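Local coordinates for protein aminoglycoside N(3)-acetyltransferase (PDB 7LAP) that probably transfers an acetyl group from acetyl-CoA to the 3-amino group of aminoglycoside antibiotics, giving resistance to them, at residues P183-A195 with Q242-A254. Numbering follows the deposited sequence.
Sequences PRDTMTLLHHAEA and QDPFAVIVGSMLA
Phe245, in the first turn of helix 244-254, packs against Asp185, Met187, Leu190, His191 and Glu194. Phe245 CB lies 3.9 Å from Asp185 O. CG meets Leu190 CD1, and CD1 lies beside Leu190 CB and CD1. Phe245 CD2 approaches Met187 O at 3.7 Å, while CE1 lies near the Glu194 carboxylate. CE2 and CZ at the far end reach His191, and Phe245 CZ comes within 3.4 Å of Glu194 OE1, which lies at the ring edge. Leu190 CB sits over the centre of one face of the Phe245 ring, 3.6 Å from the centroid, a CH-pi contact. The His191 ring turns a face to Phe245 CE2, with the His191 and Phe245 ring planes at 59°. A hydrogen bond of 2.8 Å from His191 ND1 to Glu194 OE1, close to the imidazole plane, fixes the rotation of that ring. Glu194 OE2 is held separately by Tyr234 OH and Ala231 N.

Leu190 is also a knob in a hole lined by Phe245, Ile248, Val249 and Met252. With CG anti to the carbonyl carbon (chi1 -72°), Leu190 sends CD1 to 3.7 Å from Val249 CG2. The Arg184 chain crosses Val249, with CB and CG against Val249 CG1. A water can donate to Asp185 O or Asp243 OD1; Asp243 is the N-cap of helix 244-254. Phe271 and helix 273-289 border the apolar cluster. Helix 189-195 crosses helix 244-254 at 96°, a near-perpendicular knob-into-hole packing within the antibiotic N-acetyltransferase fold.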
loop_
_atom_site.group_PDB
_atom_site.type_symbol
_atom_site.label_atom_id
_atom_site.label_comp_id
_atom_site.label_asym_id
_atom_site.label_seq_id
_atom_site.Cartn_x
_atom_site.Cartn_y
_atom_site.Cartn_z
ATOM N N PRO B 183 17.383 2.460 9.122
ATOM C CA PRO B 183 18.428 3.180 9.845
ATOM C C PRO B 183 18.137 3.256 11.340
ATOM O O PRO B 183 17.026 2.991 11.817
ATOM C CB PRO B 183 18.439 4.568 9.190
ATOM C CG PRO B 183 17.113 4.704 8.556
ATOM C CD PRO B 183 16.678 3.313 8.152
ATOM N N ARG B 184 19.194 3.590 12.090
ATOM C CA ARG B 184 19.118 3.553 13.547
ATOM C C ARG B 184 18.002 4.444 14.088
ATOM O O ARG B 184 17.420 4.136 15.136
ATOM C CB ARG B 184 20.482 3.935 14.129
ATOM C CG ARG B 184 21.510 2.818 13.969
ATOM C CD ARG B 184 22.920 3.279 14.252
ATOM N NE ARG B 184 23.246 4.419 13.408
ATOM C CZ ARG B 184 24.119 5.369 13.722
ATOM N NH1 ARG B 184 24.785 5.324 14.870
ATOM N NH2 ARG B 184 24.323 6.362 12.873
ATOM N N ASP B 185 17.645 5.515 13.380
ATOM C CA ASP B 185 16.645 6.421 13.940
ATOM C C ASP B 185 15.222 5.881 13.867
ATOM O O ASP B 185 14.320 6.509 14.437
ATOM C CB ASP B 185 16.700 7.781 13.244
ATOM C CG ASP B 185 16.867 7.659 11.752
ATOM O OD1 ASP B 185 15.841 7.517 11.053
ATOM O OD2 ASP B 185 18.031 7.662 11.280
ATOM N N THR B 186 14.988 4.748 13.207
ATOM C CA THR B 186 13.636 4.223 13.080
ATOM C C THR B 186 13.203 3.390 14.278
ATOM O O THR B 186 12.086 2.858 14.274
ATOM C CB THR B 186 13.488 3.380 11.790
ATOM O OG1 THR B 186 14.259 2.183 11.895
ATOM C CG2 THR B 186 13.978 4.148 10.601
ATOM N N MET B 187 14.031 3.261 15.311
ATOM C CA MET B 187 13.661 2.395 16.426
ATOM C C MET B 187 12.540 3.011 17.283
ATOM O O MET B 187 12.803 3.772 18.219
ATOM C CB MET B 187 14.877 2.079 17.300
ATOM C CG MET B 187 14.590 0.944 18.265
ATOM S SD MET B 187 15.825 0.756 19.557
ATOM C CE MET B 187 17.106 -0.015 18.559
ATOM N N THR B 188 11.296 2.626 16.974
ATOM C CA THR B 188 10.090 3.104 17.661
ATOM C C THR B 188 10.150 2.851 19.161
ATOM O O THR B 188 9.629 3.641 19.960
ATOM C CB THR B 188 8.865 2.390 17.056
ATOM O OG1 THR B 188 8.534 2.997 15.808
ATOM C CG2 THR B 188 7.633 2.416 17.988
ATOM N N LEU B 189 10.738 1.723 19.559
ATOM C CA LEU B 189 10.793 1.358 20.964
ATOM C C LEU B 189 11.369 2.470 21.844
ATOM O O LEU B 189 11.051 2.544 23.028
ATOM C CB LEU B 189 11.605 0.072 21.108
ATOM C CG LEU B 189 11.819 -0.411 22.544
ATOM C CD1 LEU B 189 10.483 -0.735 23.198
ATOM C CD2 LEU B 189 12.784 -1.602 22.574
ATOM N N LEU B 190 12.212 3.347 21.292
ATOM C CA LEU B 190 12.762 4.431 22.100
ATOM C C LEU B 190 11.729 5.509 22.427
ATOM O O LEU B 190 12.011 6.375 23.265
ATOM C CB LEU B 190 13.974 5.055 21.394
ATOM C CG LEU B 190 15.228 4.170 21.394
ATOM C CD1 LEU B 190 16.366 4.796 20.584
ATOM C CD2 LEU B 190 15.674 3.881 22.817
ATOM N N HIS B 191 10.544 5.483 21.802
ATOM C CA HIS B 191 9.465 6.339 22.294
ATOM C C HIS B 191 8.945 5.846 23.639
ATOM O O HIS B 191 8.488 6.645 24.456
ATOM C CB HIS B 191 8.311 6.396 21.289
ATOM C CG HIS B 191 8.624 7.181 20.055
ATOM N ND1 HIS B 191 9.183 8.441 20.090
ATOM C CD2 HIS B 191 8.466 6.877 18.746
ATOM C CE1 HIS B 191 9.360 8.880 18.855
ATOM N NE2 HIS B 191 8.918 7.955 18.023
ATOM N N HIS B 192 8.998 4.534 23.880
ATOM C CA HIS B 192 8.684 4.000 25.204
ATOM C C HIS B 192 9.716 4.459 26.221
ATOM O O HIS B 192 9.366 4.788 27.366
ATOM C CB HIS B 192 8.610 2.464 25.148
ATOM C CG HIS B 192 8.294 1.807 26.458
ATOM N ND1 HIS B 192 7.199 2.152 27.222
ATOM C CD2 HIS B 192 8.926 0.821 27.140
ATOM C CE1 HIS B 192 7.163 1.404 28.313
ATOM N NE2 HIS B 192 8.208 0.598 28.298
ATOM N N ALA B 193 10.988 4.517 25.818
ATOM C CA ALA B 193 12.009 5.101 26.687
ATOM C C ALA B 193 11.693 6.559 27.015
ATOM O O ALA B 193 11.789 6.980 28.175
ATOM C CB ALA B 193 13.397 4.988 26.043
ATOM N N GLU B 194 11.343 7.357 26.003
ATOM C CA GLU B 194 10.958 8.745 26.265
ATOM C C GLU B 194 9.785 8.820 27.237
ATOM O O GLU B 194 9.758 9.675 28.131
ATOM C CB GLU B 194 10.604 9.452 24.958
ATOM C CG GLU B 194 11.798 9.760 24.080
ATOM C CD GLU B 194 11.405 10.441 22.771
ATOM O OE1 GLU B 194 10.446 9.978 22.094
ATOM O OE2 GLU B 194 12.059 11.451 22.423
ATOM N N ALA B 195 8.811 7.917 27.091
ATOM C CA ALA B 195 7.647 7.953 27.973
ATOM C C ALA B 195 8.020 7.655 29.422
ATOM O O ALA B 195 7.423 8.226 30.339
ATOM C CB ALA B 195 6.584 6.977 27.477
ATOM N N GLN B 242 21.917 15.910 13.570
ATOM C CA GLN B 242 21.908 14.512 13.962
ATOM C C GLN B 242 20.599 14.166 14.655
ATOM O O GLN B 242 20.051 14.983 15.399
ATOM C CB GLN B 242 23.079 14.216 14.892
ATOM C CG GLN B 242 24.399 14.066 14.184
ATOM C CD GLN B 242 25.085 12.790 14.609
ATOM O OE1 GLN B 242 26.094 12.827 15.313
ATOM N NE2 GLN B 242 24.521 11.642 14.207
ATOM N N ASP B 243 20.094 12.931 14.411
ATOM C CA ASP B 243 18.834 12.492 15.009
ATOM C C ASP B 243 19.091 11.880 16.379
ATOM O O ASP B 243 19.960 11.005 16.510
ATOM C CB ASP B 243 18.121 11.480 14.120
ATOM C CG ASP B 243 16.708 11.161 14.598
ATOM O OD1 ASP B 243 16.554 10.488 15.642
ATOM O OD2 ASP B 243 15.743 11.582 13.924
ATOM N N PRO B 244 18.359 12.320 17.406
ATOM C CA PRO B 244 18.583 11.782 18.763
ATOM C C PRO B 244 18.540 10.269 18.855
ATOM O O PRO B 244 19.450 9.676 19.450
ATOM C CB PRO B 244 17.464 12.445 19.585
ATOM C CG PRO B 244 17.221 13.747 18.858
ATOM C CD PRO B 244 17.385 13.422 17.388
ATOM N N PHE B 245 17.516 9.622 18.278
ATOM C CA PHE B 245 17.441 8.165 18.353
ATOM C C PHE B 245 18.643 7.517 17.672
ATOM O O PHE B 245 19.134 6.478 18.123
ATOM C CB PHE B 245 16.133 7.652 17.733
ATOM C CG PHE B 245 14.908 7.871 18.606
ATOM C CD1 PHE B 245 14.995 8.571 19.800
ATOM C CD2 PHE B 245 13.671 7.377 18.221
ATOM C CE1 PHE B 245 13.870 8.767 20.595
ATOM C CE2 PHE B 245 12.553 7.562 19.012
ATOM C CZ PHE B 245 12.652 8.267 20.203
ATOM N N ALA B 246 19.148 8.127 16.598
ATOM C CA ALA B 246 20.334 7.578 15.951
ATOM C C ALA B 246 21.533 7.640 16.886
ATOM O O ALA B 246 22.345 6.710 16.930
ATOM C CB ALA B 246 20.622 8.327 14.650
ATOM N N VAL B 247 21.653 8.730 17.648
ATOM C CA VAL B 247 22.753 8.851 18.603
ATOM C C VAL B 247 22.595 7.842 19.739
ATOM O O VAL B 247 23.558 7.167 20.119
ATOM C CB VAL B 247 22.845 10.298 19.123
ATOM C CG1 VAL B 247 23.942 10.423 20.188
ATOM C CG2 VAL B 247 23.074 11.246 17.976
ATOM N N ILE B 248 21.380 7.697 20.273
ATOM C CA ILE B 248 21.144 6.743 21.359
ATOM C C ILE B 248 21.477 5.316 20.911
ATOM O O ILE B 248 22.173 4.570 21.612
ATOM C CB ILE B 248 19.688 6.858 21.859
ATOM C CG1 ILE B 248 19.377 8.275 22.343
ATOM C CG2 ILE B 248 19.409 5.863 22.984
ATOM C CD1 ILE B 248 17.973 8.415 22.914
ATOM N N VAL B 249 20.977 4.910 19.737
ATOM C CA VAL B 249 21.219 3.550 19.259
ATOM C C VAL B 249 22.697 3.335 18.963
ATOM O O VAL B 249 23.241 2.243 19.206
ATOM C CB VAL B 249 20.343 3.238 18.028
ATOM C CG1 VAL B 249 20.728 1.888 17.421
ATOM C CG2 VAL B 249 18.871 3.232 18.418
ATOM N N GLY B 250 23.368 4.361 18.436
ATOM C CA GLY B 250 24.800 4.248 18.223
ATOM C C GLY B 250 25.565 4.023 19.516
ATOM O O GLY B 250 26.477 3.189 19.577
ATOM N N SER B 251 25.199 4.756 20.574
ATOM C CA SER B 251 25.821 4.535 21.879
ATOM C C SER B 251 25.439 3.178 22.439
ATOM O O SER B 251 26.257 2.500 23.072
ATOM C CB SER B 251 25.404 5.618 22.874
ATOM O OG SER B 251 25.549 6.903 22.317
ATOM N N MET B 252 24.178 2.796 22.257
ATOM C CA MET B 252 23.728 1.465 22.636
ATOM C C MET B 252 24.633 0.400 22.033
ATOM O O MET B 252 25.161 -0.470 22.740
ATOM C CB MET B 252 22.289 1.284 22.159
ATOM C CG MET B 252 21.584 0.073 22.658
ATOM S SD MET B 252 19.912 0.033 21.965
ATOM C CE MET B 252 19.158 1.546 22.597
ATOM N N LEU B 253 24.817 0.464 20.715
ATOM C CA LEU B 253 25.631 -0.522 20.015
ATOM C C LEU B 253 27.065 -0.509 20.523
ATOM O O LEU B 253 27.661 -1.570 20.742
ATOM C CB LEU B 253 25.600 -0.251 18.515
ATOM C CG LEU B 253 24.292 -0.648 17.832
ATOM C CD1 LEU B 253 24.141 0.133 16.506
ATOM C CD2 LEU B 253 24.271 -2.162 17.606
ATOM N N ALA B 254 27.625 0.688 20.731
ATOM C CA ALA B 254 29.007 0.810 21.191
ATOM C C ALA B 254 29.177 0.249 22.592
ATOM O O ALA B 254 30.252 -0.236 22.935
ATOM C CB ALA B 254 29.456 2.275 21.153
HETATM O O HOH W 1 13.838 9.125 14.901
#